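Local coordinates for Lpg2148(MvcA) (PDB 6K11), which probably acts as a bacterial effector of the deamidase type that removes ubiquitin from the host conjugating enzyme UBE2N and so regulates its activity, at residues 10-15 / 76-81; 21-26 / 341-346; 80-85 / 119-124; 237-242 / 248-253. One frame throughout, in Å; residues are numbered along the deposited sequence.

Interaction 1: residues 10-15 / 76-81; sequences KKLKSM and NDVCEL
Leu12 meets Val78 and Leu81 where helix 4-19 packs against helix 71-83, a small and buried helix-helix contact made by aliphatic groups alone. The Leu12 CB heads toward the other helix, and CG stands anti to the backbone N (chi1 168°), which carries the fork of the side chain toward helix 71-83. At CG the two methyl branches part. CD2 takes the Val78 side, where its approach to Val78 CG2 is loose at 4.5 Å; the same methyl also touches Tyr252, in strand 250-252. Leu261, on helix 261-266, adds to the apolar cover of Val78. CD1 goes to Leu81, whose own CG lies anti to its carbonyl carbon (chi1 -75°) and sends CD1 back toward helix 4-19. The two leucine side chains meet at a slant, and the contact is methyl on methyl: Leu12 CD1 lies 3.9 Å from Leu81 CD1.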
loop_
_atom_site.group_PDB
_atom_site.type_symbol
_atom_site.label_atom_id
_atom_site.label_comp_id
_atom_site.label_asym_id
_atom_site.label_seq_id
_atom_site.Cartn_x
_atom_site.Cartn_y
_atom_site.Cartn_z
ATOM N N LYS A 10 -20.180 7.021 -12.333
ATOM C CA LYS A 10 -19.943 7.946 -13.434
ATOM C C LYS A 10 -19.367 9.261 -12.924
ATOM O O LYS A 10 -18.455 9.833 -13.535
ATOM C CB LYS A 10 -21.254 8.183 -14.191
ATOM C CG LYS A 10 -21.207 9.245 -15.264
ATOM C CD LYS A 10 -22.521 9.200 -16.057
ATOM C CE LYS A 10 -22.497 10.115 -17.271
ATOM N NZ LYS A 10 -23.877 10.237 -17.841
ATOM N N LYS A 11 -19.886 9.750 -11.807
ATOM C CA LYS A 11 -19.471 11.047 -11.287
ATOM C C LYS A 11 -18.102 10.967 -10.631
ATOM O O LYS A 11 -17.274 11.864 -10.816
ATOM C CB LYS A 11 -20.521 11.564 -10.298
ATOM C CG LYS A 11 -20.102 12.717 -9.410
ATOM C CD LYS A 11 -21.348 13.473 -8.907
ATOM C CE LYS A 11 -20.989 14.857 -8.351
ATOM N NZ LYS A 11 -21.902 15.939 -8.765
ATOM N N LEU A 12 -17.853 9.908 -9.853
ATOM C CA LEU A 12 -16.537 9.734 -9.259
ATOM C C LEU A 12 -15.468 9.651 -10.347
ATOM O O LEU A 12 -14.412 10.308 -10.259
ATOM C CB LEU A 12 -16.527 8.484 -8.366
ATOM C CG LEU A 12 -15.124 8.032 -7.925
ATOM C CD1 LEU A 12 -14.536 9.021 -6.927
ATOM C CD2 LEU A 12 -15.103 6.609 -7.360
ATOM N N LYS A 13 -15.742 8.880 -11.402
ATOM C CA LYS A 13 -14.769 8.745 -12.480
ATOM C C LYS A 13 -14.573 10.070 -13.214
ATOM O O LYS A 13 -13.436 10.499 -13.455
ATOM C CB LYS A 13 -15.198 7.640 -13.452
ATOM C CG LYS A 13 -14.367 7.606 -14.731
ATOM C CD LYS A 13 -14.543 6.304 -15.483
ATOM C CE LYS A 13 -13.640 6.258 -16.708
ATOM N NZ LYS A 13 -13.681 4.936 -17.373
ATOM N N SER A 14 -15.676 10.746 -13.569
ATOM C CA SER A 14 -15.552 11.993 -14.317
ATOM C C SER A 14 -14.802 13.053 -13.509
ATOM O O SER A 14 -13.929 13.757 -14.041
ATOM C CB SER A 14 -16.946 12.487 -14.730
ATOM O OG SER A 14 -16.840 13.703 -15.447
ATOM N N MET A 15 -15.099 13.151 -12.217
ATOM C CA MET A 15 -14.477 14.162 -11.361
ATOM C C MET A 15 -12.997 13.874 -11.124
ATOM O O MET A 15 -12.168 14.795 -11.121
ATOM C CB MET A 15 -15.211 14.235 -10.011
ATOM C CG MET A 15 -16.604 14.945 -10.033
ATOM S SD MET A 15 -17.364 15.037 -8.379
ATOM C CE MET A 15 -16.133 16.006 -7.515
ATOM N N ASN A 76 -8.555 4.980 0.514
ATOM C CA ASN A 76 -9.107 5.771 1.615
ATOM C C ASN A 76 -10.031 6.865 1.090
ATOM O O ASN A 76 -11.086 7.131 1.682
ATOM C CB ASN A 76 -7.988 6.390 2.462
ATOM C CG ASN A 76 -7.257 5.372 3.340
ATOM O OD1 ASN A 76 -7.675 4.232 3.491
ATOM N ND2 ASN A 76 -6.172 5.812 3.953
ATOM N N ASP A 77 -9.653 7.499 -0.031
ATOM C CA ASP A 77 -10.478 8.533 -0.651
ATOM C C ASP A 77 -11.779 7.958 -1.196
ATOM O O ASP A 77 -12.845 8.561 -1.039
ATOM C CB ASP A 77 -9.725 9.212 -1.796
ATOM C CG ASP A 77 -8.655 10.172 -1.321
ATOM O OD1 ASP A 77 -8.560 10.414 -0.103
ATOM O OD2 ASP A 77 -7.890 10.671 -2.189
ATOM N N VAL A 78 -11.695 6.837 -1.924
ATOM C CA VAL A 78 -12.903 6.200 -2.443
ATOM C C VAL A 78 -13.854 5.856 -1.297
ATOM O O VAL A 78 -15.057 6.133 -1.363
ATOM C CB VAL A 78 -12.535 4.959 -3.279
ATOM C CG1 VAL A 78 -13.785 4.162 -3.624
ATOM C CG2 VAL A 78 -11.836 5.391 -4.578
ATOM N N CYS A 79 -13.318 5.297 -0.211
ATOM C CA CYS A 79 -14.166 4.885 0.905
ATOM C C CYS A 79 -14.798 6.084 1.600
ATOM O O CYS A 79 -15.975 6.037 1.986
ATOM C CB CYS A 79 -13.353 4.062 1.904
ATOM S SG CYS A 79 -12.940 2.379 1.330
ATOM N N GLU A 80 -14.033 7.159 1.786
ATOM C CA GLU A 80 -14.587 8.350 2.420
ATOM C C GLU A 80 -15.669 8.986 1.553
ATOM O O GLU A 80 -16.702 9.441 2.065
ATOM C CB GLU A 80 -13.469 9.345 2.707
ATOM C CG GLU A 80 -13.882 10.542 3.522
ATOM C CD GLU A 80 -12.983 10.745 4.728
ATOM O OE1 GLU A 80 -12.676 11.915 5.047
ATOM O OE2 GLU A 80 -12.580 9.734 5.351
ATOM N N LEU A 81 -15.456 9.031 0.236
ATOM C CA LEU A 81 -16.465 9.629 -0.628
ATOM C C LEU A 81 -17.734 8.792 -0.654
ATOM O O LEU A 81 -18.848 9.334 -0.589
ATOM C CB LEU A 81 -15.910 9.813 -2.038
ATOM C CG LEU A 81 -14.931 10.984 -2.155
ATOM C CD1 LEU A 81 -14.180 10.904 -3.484
ATOM C CD2 LEU A 81 -15.701 12.307 -2.027
#

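Interaction 2: residues 21-26 / 341-346; sequences VMMTGV and KNLQET
Met23 and Thr346 hold this contact, through a methyl group and one water. Thr346 CG2 lies 3.9 Å from the carbonyl O of Met23 and 4.3 Å from its SD, while Met23 CE reaches on to Leu343 CD2 at 4.4 Å. Water 1 bridges the polar atoms, donating to Met23 O at 2.9 Å and to Thr346 OG1 at 2.8 Å. With chi1 at -59°, OG1 sits beside its own backbone N and donates to Asn342 O at 3.0 Å, one turn back. With its proton given to that carbonyl, OG1 acts as acceptor toward the water; the carbonyl also accepts from Thr346 N, the two donors arriving from opposite faces of its plane. Behind Met23, the 3-10 segment 21-24 ends in an ST turn, Val26 N donating to Thr24 OG1. The contact ties the link between helices 4-19 and 28-39 to helix 336-351; Met15 and Leu81, from helices 4-19 and 71-83, close round it, and Met22 leans on helix 358-381.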
loop_
_atom_site.group_PDB
_atom_site.type_symbol
_atom_site.label_atom_id
_atom_site.label_comp_id
_atom_site.label_asym_id
_atom_site.label_seq_id
_atom_site.Cartn_x
_atom_site.Cartn_y
_atom_site.Cartn_z
ATOM N N VAL A 21 -5.718 15.720 -7.653
ATOM C CA VAL A 21 -5.429 15.897 -6.234
ATOM C C VAL A 21 -6.528 16.666 -5.502
ATOM O O VAL A 21 -6.673 16.518 -4.282
ATOM C CB VAL A 21 -4.054 16.595 -6.063
ATOM C CG1 VAL A 21 -4.097 18.029 -6.597
ATOM C CG2 VAL A 21 -3.589 16.560 -4.609
ATOM N N MET A 22 -7.312 17.482 -6.212
ATOM C CA MET A 22 -8.354 18.267 -5.551
ATOM C C MET A 22 -9.433 17.379 -4.933
ATOM O O MET A 22 -10.177 17.841 -4.059
ATOM C CB MET A 22 -9.011 19.247 -6.539
ATOM C CG MET A 22 -8.087 20.293 -7.158
ATOM S SD MET A 22 -8.869 21.390 -8.326
ATOM C CE MET A 22 -9.628 22.631 -7.197
ATOM N N MET A 23 -9.533 16.111 -5.358
ATOM C CA MET A 23 -10.602 15.241 -4.877
ATOM C C MET A 23 -10.512 14.920 -3.387
ATOM O O MET A 23 -11.514 14.478 -2.815
ATOM C CB MET A 23 -10.629 13.947 -5.695
ATOM C CG MET A 23 -10.913 14.196 -7.176
ATOM S SD MET A 23 -12.627 14.760 -7.376
ATOM C CE MET A 23 -13.404 13.245 -6.787
ATOM N N THR A 24 -9.348 15.113 -2.743
ATOM C CA THR A 24 -9.251 14.930 -1.292
ATOM C C THR A 24 -10.114 15.918 -0.514
ATOM O O THR A 24 -10.497 15.632 0.628
ATOM C CB THR A 24 -7.804 15.099 -0.809
ATOM O OG1 THR A 24 -7.429 16.482 -0.956
ATOM C CG2 THR A 24 -6.859 14.225 -1.605
ATOM N N GLY A 25 -10.421 17.076 -1.097
ATOM C CA GLY A 25 -11.164 18.114 -0.411
ATOM C C GLY A 25 -10.372 18.934 0.591
ATOM O O GLY A 25 -10.959 19.773 1.275
ATOM N N VAL A 26 -9.067 18.741 0.693
ATOM C CA VAL A 26 -8.274 19.473 1.693
ATOM C C VAL A 26 -7.973 20.871 1.158
ATOM O O VAL A 26 -7.471 20.993 0.031
ATOM C CB VAL A 26 -6.987 18.720 2.010
ATOM C CG1 VAL A 26 -6.097 19.517 2.977
ATOM C CG2 VAL A 26 -7.299 17.359 2.596
ATOM N N LYS A 341 -24.114 13.001 -2.684
ATOM C CA LYS A 341 -24.030 14.247 -1.925
ATOM C C LYS A 341 -22.595 14.579 -1.539
ATOM O O LYS A 341 -22.184 15.743 -1.600
ATOM C CB LYS A 341 -24.888 14.157 -0.668
ATOM C CG LYS A 341 -24.907 15.462 0.088
ATOM C CD LYS A 341 -26.258 15.735 0.714
ATOM C CE LYS A 341 -26.208 17.009 1.541
ATOM N NZ LYS A 341 -26.507 16.729 2.967
ATOM N N ASN A 342 -21.830 13.577 -1.110
ATOM C CA ASN A 342 -20.405 13.790 -0.845
ATOM C C ASN A 342 -19.667 14.261 -2.095
ATOM O O ASN A 342 -18.816 15.156 -2.028
ATOM C CB ASN A 342 -19.780 12.497 -0.315
ATOM C CG ASN A 342 -20.240 12.175 1.094
ATOM O OD1 ASN A 342 -20.713 13.057 1.808
ATOM N ND2 ASN A 342 -20.104 10.917 1.502
ATOM N N LEU A 343 -19.955 13.644 -3.235
ATOM C CA LEU A 343 -19.319 14.048 -4.486
ATOM C C LEU A 343 -19.738 15.461 -4.884
ATOM O O LEU A 343 -18.914 16.249 -5.368
ATOM C CB LEU A 343 -19.662 13.036 -5.583
ATOM C CG LEU A 343 -18.942 11.687 -5.449
ATOM C CD1 LEU A 343 -19.742 10.586 -6.157
ATOM C CD2 LEU A 343 -17.491 11.764 -6.017
ATOM N N GLN A 344 -21.013 15.809 -4.686
ATOM C CA GLN A 344 -21.443 17.164 -5.019
ATOM C C GLN A 344 -20.809 18.199 -4.093
ATOM O O GLN A 344 -20.487 19.309 -4.532
ATOM C CB GLN A 344 -22.973 17.278 -4.970
ATOM C CG GLN A 344 -23.489 18.631 -5.466
ATOM C CD GLN A 344 -22.759 19.145 -6.732
ATOM O OE1 GLN A 344 -22.589 18.412 -7.728
ATOM N NE2 GLN A 344 -22.321 20.405 -6.688
ATOM N N GLU A 345 -20.624 17.866 -2.813
ATOM C CA GLU A 345 -19.941 18.797 -1.916
ATOM C C GLU A 345 -18.473 18.957 -2.294
ATOM O O GLU A 345 -17.917 20.052 -2.177
ATOM C CB GLU A 345 -20.061 18.342 -0.468
ATOM C CG GLU A 345 -21.443 18.624 0.125
ATOM C CD GLU A 345 -21.713 17.851 1.397
ATOM O OE1 GLU A 345 -20.851 17.042 1.820
ATOM O OE2 GLU A 345 -22.807 18.046 1.967
ATOM N N THR A 346 -17.836 17.892 -2.775
ATOM C CA THR A 346 -16.477 18.038 -3.291
ATOM C C THR A 346 -16.461 18.918 -4.536
ATOM O O THR A 346 -15.577 19.766 -4.692
ATOM C CB THR A 346 -15.910 16.655 -3.569
ATOM O OG1 THR A 346 -15.938 15.917 -2.345
ATOM C CG2 THR A 346 -14.475 16.746 -4.085
HETATM O O HOH W 1 -13.578 15.366 -1.017
#

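Interaction 3: residues 80-85 / 119-124; sequences ELLLGK and NLLIRF
The last turn of helix 71-83 passes over the start of strand 120-129, its backbone nearest at Leu82 and Leu121, whose CA atoms are 8.3 Å apart. Across the two segments the contact is made by leucine side chains, and Leu121 touches two of them, Leu82 and Leu83. Its CB points at the helix, and with CG anti to the backbone N (chi1 173°) its two methyls spread to different partners. CD1 meets Leu82 CD2 at 4.0 Å, the side chains meeting at an angle; CD2 meets Leu83 CD1 at 4.3 Å. The Leu82 CB points toward the strand, whereas Leu83 leaves its backbone to one side and only its tip swings in. The helix stops just beyond these residues: Gly84 N still donates to Glu80 O at 2.9 Å, but Gly84 itself turns to positive phi, 81°, a conformation that suits glycine, and takes the N-cap position of helix 85-93. A weak salt bridge from Lys85 NZ to Glu80 OE1, 3.4 Å long, spans this junction. Strand 120-129 is the middle one of a five-stranded antiparallel sheet, bonded through its backbone to strands 325-333 and 228-238. Helix 71-83 covers the Leu121 side of it, where Arg123 also reaches Asn76, and Leu83 touches Thr332 and Ile334 along the neighbouring strand and the loop beyond.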
loop_
_atom_site.group_PDB
_atom_site.type_symbol
_atom_site.label_atom_id
_atom_site.label_comp_id
_atom_site.label_asym_id
_atom_site.label_seq_id
_atom_site.Cartn_x
_atom_site.Cartn_y
_atom_site.Cartn_z
ATOM N N GLU A 80 -14.033 7.159 1.786
ATOM C CA GLU A 80 -14.587 8.350 2.420
ATOM C C GLU A 80 -15.669 8.986 1.553
ATOM O O GLU A 80 -16.702 9.441 2.065
ATOM C CB GLU A 80 -13.469 9.345 2.707
ATOM C CG GLU A 80 -13.882 10.542 3.522
ATOM C CD GLU A 80 -12.983 10.745 4.728
ATOM O OE1 GLU A 80 -12.676 11.915 5.047
ATOM O OE2 GLU A 80 -12.580 9.734 5.351
ATOM N N LEU A 81 -15.456 9.031 0.236
ATOM C CA LEU A 81 -16.465 9.629 -0.628
ATOM C C LEU A 81 -17.734 8.792 -0.654
ATOM O O LEU A 81 -18.848 9.334 -0.589
ATOM C CB LEU A 81 -15.910 9.813 -2.038
ATOM C CG LEU A 81 -14.931 10.984 -2.155
ATOM C CD1 LEU A 81 -14.180 10.904 -3.484
ATOM C CD2 LEU A 81 -15.701 12.307 -2.027
ATOM N N LEU A 82 -17.596 7.469 -0.720
ATOM C CA LEU A 82 -18.780 6.633 -0.888
ATOM C C LEU A 82 -19.497 6.382 0.432
ATOM O O LEU A 82 -20.716 6.187 0.435
ATOM C CB LEU A 82 -18.398 5.300 -1.546
ATOM C CG LEU A 82 -18.522 5.226 -3.073
ATOM C CD1 LEU A 82 -17.915 6.474 -3.752
ATOM C CD2 LEU A 82 -17.876 3.931 -3.613
ATOM N N LEU A 83 -18.771 6.384 1.554
ATOM C CA LEU A 83 -19.364 6.061 2.845
ATOM C C LEU A 83 -19.622 7.272 3.727
ATOM O O LEU A 83 -20.476 7.189 4.619
ATOM C CB LEU A 83 -18.465 5.096 3.621
ATOM C CG LEU A 83 -18.429 3.679 3.051
ATOM C CD1 LEU A 83 -17.212 2.937 3.572
ATOM C CD2 LEU A 83 -19.718 2.969 3.445
ATOM N N GLY A 84 -18.901 8.369 3.528
ATOM C CA GLY A 84 -18.858 9.433 4.511
ATOM C C GLY A 84 -17.877 9.126 5.632
ATOM O O GLY A 84 -17.505 7.985 5.877
ATOM N N LYS A 85 -17.459 10.182 6.332
ATOM C CA LYS A 85 -16.349 10.067 7.276
ATOM C C LYS A 85 -16.632 9.044 8.380
ATOM O O LYS A 85 -15.785 8.197 8.687
ATOM C CB LYS A 85 -16.043 11.442 7.873
ATOM C CG LYS A 85 -14.790 11.505 8.729
ATOM C CD LYS A 85 -13.677 12.240 7.997
ATOM C CE LYS A 85 -12.314 12.031 8.661
ATOM N NZ LYS A 85 -11.239 12.811 7.967
ATOM N N ASN A 119 -26.000 -1.799 -3.700
ATOM C CA ASN A 119 -24.763 -1.191 -4.182
ATOM C C ASN A 119 -23.657 -1.586 -3.220
ATOM O O ASN A 119 -23.754 -1.307 -2.021
ATOM C CB ASN A 119 -24.871 0.331 -4.259
ATOM C CG ASN A 119 -25.981 0.779 -5.163
ATOM O OD1 ASN A 119 -25.826 0.832 -6.379
ATOM N ND2 ASN A 119 -27.128 1.095 -4.570
ATOM N N LEU A 120 -22.615 -2.227 -3.741
ATOM C CA LEU A 120 -21.591 -2.860 -2.920
ATOM C C LEU A 120 -20.233 -2.220 -3.167
ATOM O O LEU A 120 -19.864 -1.945 -4.314
ATOM C CB LEU A 120 -21.496 -4.361 -3.223
ATOM C CG LEU A 120 -22.739 -5.195 -2.899
ATOM C CD1 LEU A 120 -22.628 -6.589 -3.502
ATOM C CD2 LEU A 120 -22.926 -5.259 -1.396
ATOM N N LEU A 121 -19.491 -2.009 -2.087
ATOM C CA LEU A 121 -18.103 -1.563 -2.143
ATOM C C LEU A 121 -17.246 -2.635 -1.486
ATOM O O LEU A 121 -17.500 -3.022 -0.339
ATOM C CB LEU A 121 -17.913 -0.217 -1.438
ATOM C CG LEU A 121 -16.461 0.268 -1.286
ATOM C CD1 LEU A 121 -15.854 0.588 -2.646
ATOM C CD2 LEU A 121 -16.371 1.490 -0.387
ATOM N N ILE A 122 -16.250 -3.119 -2.214
ATOM C CA ILE A 122 -15.299 -4.098 -1.705
ATOM C C ILE A 122 -13.930 -3.438 -1.656
ATOM O O ILE A 122 -13.507 -2.801 -2.629
ATOM C CB ILE A 122 -15.259 -5.361 -2.579
ATOM C CG1 ILE A 122 -16.673 -5.827 -2.937
ATOM C CG2 ILE A 122 -14.445 -6.455 -1.884
ATOM C CD1 ILE A 122 -16.679 -6.849 -4.056
ATOM N N ARG A 123 -13.251 -3.569 -0.532
ATOM C CA ARG A 123 -11.880 -3.097 -0.404
ATOM C C ARG A 123 -10.973 -4.311 -0.294
ATOM O O ARG A 123 -11.255 -5.225 0.489
ATOM C CB ARG A 123 -11.706 -2.179 0.812
ATOM C CG ARG A 123 -10.280 -1.662 0.954
ATOM C CD ARG A 123 -10.125 -0.529 1.967
ATOM N NE ARG A 123 -8.726 -0.078 2.048
ATOM C CZ ARG A 123 -8.347 1.146 2.415
ATOM N NH1 ARG A 123 -9.254 2.070 2.710
ATOM N NH2 ARG A 123 -7.062 1.463 2.448
ATOM N N PHE A 124 -9.901 -4.329 -1.088
ATOM C CA PHE A 124 -8.961 -5.441 -1.122
ATOM C C PHE A 124 -7.600 -5.001 -0.614
ATOM O O PHE A 124 -7.180 -3.862 -0.829
ATOM C CB PHE A 124 -8.753 -5.997 -2.530
ATOM C CG PHE A 124 -9.955 -6.656 -3.113
ATOM C CD1 PHE A 124 -10.901 -5.910 -3.798
ATOM C CD2 PHE A 124 -10.129 -8.027 -3.001
ATOM C CE1 PHE A 124 -12.019 -6.522 -4.353
ATOM C CE2 PHE A 124 -11.237 -8.645 -3.554
ATOM C CZ PHE A 124 -12.183 -7.886 -4.235
#

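Interaction 4: residues 237-242 / 248-253; sequences YIPQTL and QFYPYQ
Tyr237 and Tyr252 lie side by side and point the same way, their contact staggered: Tyr237 CB rests 3.7 Å from Tyr252 CE2, and the Tyr252 hydroxyl comes to 3.5 Å from Tyr237 CD2. With CG anti to the backbone N (chi1 177°), the Tyr237 ring is carried away from the partner segment and its OH bonds to Gly5 O; the Tyr252 OH goes to His9 ND1. Both polar ends are thus fixed by the N-terminal part of the chain. Tyr250 stands otherwise. Its side chain crosses that of Pro239 at about a right angle, with Pro239 CD at the ring edge, 4.2 Å from Tyr250 CD2, while His9 stacks on the ring. Beneath these side chains the backbones form a beta hairpin of strands 228-238 and 250-252, the latter at the border of the five-stranded sheet. Tyr237 and Tyr250 are an antiparallel hydrogen-bonded pair with both side chains on one face; Tyr237 N donates to Tyr250 O and Tyr250 N to Tyr237 O, each at 3.0 Å, the first straighter (163° at the hydrogen) than the second (143°). Next to the pair, Ile238 and Phe249 meet at a slant, Ile238 CG1 lying 3.8 Å from Phe249 CB. Past the strand ends water 2 takes over the bridging, accepting from Gln248 N at 2.7 Å and donating to Pro239 O at 2.8 Å.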
loop_
_atom_site.group_PDB
_atom_site.type_symbol
_atom_site.label_atom_id
_atom_site.label_comp_id
_atom_site.label_asym_id
_atom_site.label_seq_id
_atom_site.Cartn_x
_atom_site.Cartn_y
_atom_site.Cartn_z
ATOM N N TYR A 237 -16.253 -1.436 -6.977
ATOM C CA TYR A 237 -17.598 -0.929 -6.732
ATOM C C TYR A 237 -18.556 -1.650 -7.670
ATOM O O TYR A 237 -18.311 -1.728 -8.878
ATOM C CB TYR A 237 -17.650 0.588 -6.942
ATOM C CG TYR A 237 -19.025 1.210 -6.792
ATOM C CD1 TYR A 237 -19.769 1.055 -5.619
ATOM C CD2 TYR A 237 -19.569 1.966 -7.825
ATOM C CE1 TYR A 237 -21.034 1.643 -5.482
ATOM C CE2 TYR A 237 -20.826 2.553 -7.699
ATOM C CZ TYR A 237 -21.554 2.380 -6.528
ATOM O OH TYR A 237 -22.805 2.960 -6.415
ATOM N N ILE A 238 -19.624 -2.200 -7.113
ATOM C CA ILE A 238 -20.626 -2.927 -7.880
ATOM C C ILE A 238 -21.967 -2.223 -7.699
ATOM O O ILE A 238 -22.674 -2.450 -6.715
ATOM C CB ILE A 238 -20.708 -4.403 -7.454
ATOM C CG1 ILE A 238 -19.327 -5.056 -7.535
ATOM C CG2 ILE A 238 -21.698 -5.153 -8.359
ATOM C CD1 ILE A 238 -19.171 -6.283 -6.650
ATOM N N PRO A 239 -22.336 -1.336 -8.620
ATOM C CA PRO A 239 -23.586 -0.590 -8.478
ATOM C C PRO A 239 -24.795 -1.445 -8.842
ATOM O O PRO A 239 -24.706 -2.428 -9.584
ATOM C CB PRO A 239 -23.423 0.574 -9.463
ATOM C CG PRO A 239 -22.487 0.040 -10.519
ATOM C CD PRO A 239 -21.558 -0.906 -9.798
ATOM N N GLN A 240 -25.944 -1.043 -8.294
ATOM C CA GLN A 240 -27.190 -1.742 -8.577
ATOM C C GLN A 240 -27.504 -1.710 -10.067
ATOM O O GLN A 240 -27.210 -0.738 -10.774
ATOM C CB GLN A 240 -28.340 -1.110 -7.794
ATOM C CG GLN A 240 -28.599 0.321 -8.206
ATOM C CD GLN A 240 -29.612 1.023 -7.325
ATOM O OE1 GLN A 240 -29.373 2.150 -6.859
ATOM N NE2 GLN A 240 -30.753 0.368 -7.093
ATOM N N THR A 241 -28.100 -2.795 -10.545
ATOM C CA THR A 241 -28.560 -2.885 -11.920
ATOM C C THR A 241 -29.963 -2.299 -12.056
ATOM O O THR A 241 -30.711 -2.176 -11.085
ATOM C CB THR A 241 -28.564 -4.340 -12.398
ATOM O OG1 THR A 241 -29.346 -5.131 -11.495
ATOM C CG2 THR A 241 -27.147 -4.896 -12.450
ATOM N N LEU A 242 -30.302 -1.922 -13.286
ATOM C CA LEU A 242 -31.668 -1.583 -13.661
ATOM C C LEU A 242 -32.295 -2.791 -14.344
ATOM O O LEU A 242 -31.678 -3.393 -15.231
ATOM C CB LEU A 242 -31.705 -0.379 -14.606
ATOM C CG LEU A 242 -31.572 1.033 -14.041
ATOM C CD1 LEU A 242 -31.601 2.040 -15.185
ATOM C CD2 LEU A 242 -32.672 1.330 -13.026
ATOM N N GLN A 248 -22.295 -5.419 -13.145
ATOM C CA GLN A 248 -20.983 -4.950 -13.584
ATOM C C GLN A 248 -20.183 -4.490 -12.375
ATOM O O GLN A 248 -20.747 -3.991 -11.400
ATOM C CB GLN A 248 -21.089 -3.789 -14.597
ATOM C CG GLN A 248 -22.066 -4.021 -15.739
ATOM C CD GLN A 248 -21.501 -4.922 -16.812
ATOM O OE1 GLN A 248 -20.319 -5.276 -16.790
ATOM N NE2 GLN A 248 -22.346 -5.300 -17.772
ATOM N N PHE A 249 -18.864 -4.670 -12.443
ATOM C CA PHE A 249 -17.952 -4.238 -11.389
ATOM C C PHE A 249 -16.920 -3.284 -11.966
ATOM O O PHE A 249 -16.592 -3.348 -13.158
ATOM C CB PHE A 249 -17.222 -5.417 -10.737
ATOM C CG PHE A 249 -15.973 -5.866 -11.483
ATOM C CD1 PHE A 249 -16.070 -6.700 -12.591
ATOM C CD2 PHE A 249 -14.701 -5.470 -11.057
ATOM C CE1 PHE A 249 -14.937 -7.117 -13.279
ATOM C CE2 PHE A 249 -13.561 -5.885 -11.748
ATOM C CZ PHE A 249 -13.682 -6.724 -12.854
ATOM N N TYR A 250 -16.406 -2.394 -11.118
ATOM C CA TYR A 250 -15.393 -1.431 -11.555
ATOM C C TYR A 250 -14.275 -1.398 -10.529
ATOM O O TYR A 250 -14.528 -1.047 -9.361
ATOM C CB TYR A 250 -16.000 -0.041 -11.754
ATOM C CG TYR A 250 -17.086 -0.069 -12.802
ATOM C CD1 TYR A 250 -16.778 0.039 -14.155
ATOM C CD2 TYR A 250 -18.410 -0.275 -12.441
ATOM C CE1 TYR A 250 -17.782 -0.015 -15.122
ATOM C CE2 TYR A 250 -19.414 -0.332 -13.398
ATOM C CZ TYR A 250 -19.094 -0.201 -14.732
ATOM O OH TYR A 250 -20.091 -0.260 -15.682
ATOM N N PRO A 251 -13.042 -1.750 -10.902
ATOM C CA PRO A 251 -11.921 -1.591 -9.972
ATOM C C PRO A 251 -11.333 -0.194 -10.068
ATOM O O PRO A 251 -11.221 0.391 -11.152
ATOM C CB PRO A 251 -10.916 -2.652 -10.451
ATOM C CG PRO A 251 -11.151 -2.732 -11.948
ATOM C CD PRO A 251 -12.624 -2.373 -12.174
ATOM N N TYR A 252 -10.948 0.327 -8.899
ATOM C CA TYR A 252 -10.354 1.647 -8.737
ATOM C C TYR A 252 -9.027 1.514 -8.004
ATOM O O TYR A 252 -8.949 0.815 -6.981
ATOM C CB TYR A 252 -11.262 2.580 -7.905
ATOM C CG TYR A 252 -12.705 2.711 -8.346
ATOM C CD1 TYR A 252 -13.073 2.644 -9.680
ATOM C CD2 TYR A 252 -13.706 2.941 -7.394
ATOM C CE1 TYR A 252 -14.436 2.786 -10.055
ATOM C CE2 TYR A 252 -15.028 3.080 -7.752
ATOM C CZ TYR A 252 -15.389 3.008 -9.070
ATOM O OH TYR A 252 -16.725 3.163 -9.379
ATOM N N GLN A 253 -7.997 2.216 -8.478
ATOM C CA GLN A 253 -6.732 2.158 -7.758
ATOM C C GLN A 253 -5.783 3.276 -8.174
ATOM O O GLN A 253 -5.922 3.893 -9.235
ATOM C CB GLN A 253 -6.034 0.810 -7.984
ATOM C CG GLN A 253 -5.605 0.594 -9.444
ATOM C CD GLN A 253 -4.588 -0.511 -9.548
ATOM O OE1 GLN A 253 -4.859 -1.637 -9.137
ATOM N NE2 GLN A 253 -3.406 -0.193 -10.048
HETATM O O HOH W 2 -23.405 -3.285 -11.887
#

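Interactions 1 and 3 share helix 71-83, which faces helix 4-19 through Leu12 and the central strand through Leu121; their centres are 9 Å apart. Interaction 2 adjoins interaction 1, with Lys11 NZ 2.8 Å from Gln344 OE1 and Asn342 ND2 2.9 Å from Leu81 O, probable hydrogen bonds that fasten helix 336-351 to both helices. Interactions 3 and 4 meet in the sheet, Leu120 O lying 2.8 Å from Ile238 N, and beside it, Asn119 OD1 lying 2.7 Å from Gln240 N, both probable hydrogen bonds. Tyr252 joins interaction 4 to interaction 1, its CD2 4.0 Å from Val78 CG1. Interactions 2 and 4 do not touch, their nearest atoms being about 8 Å apart.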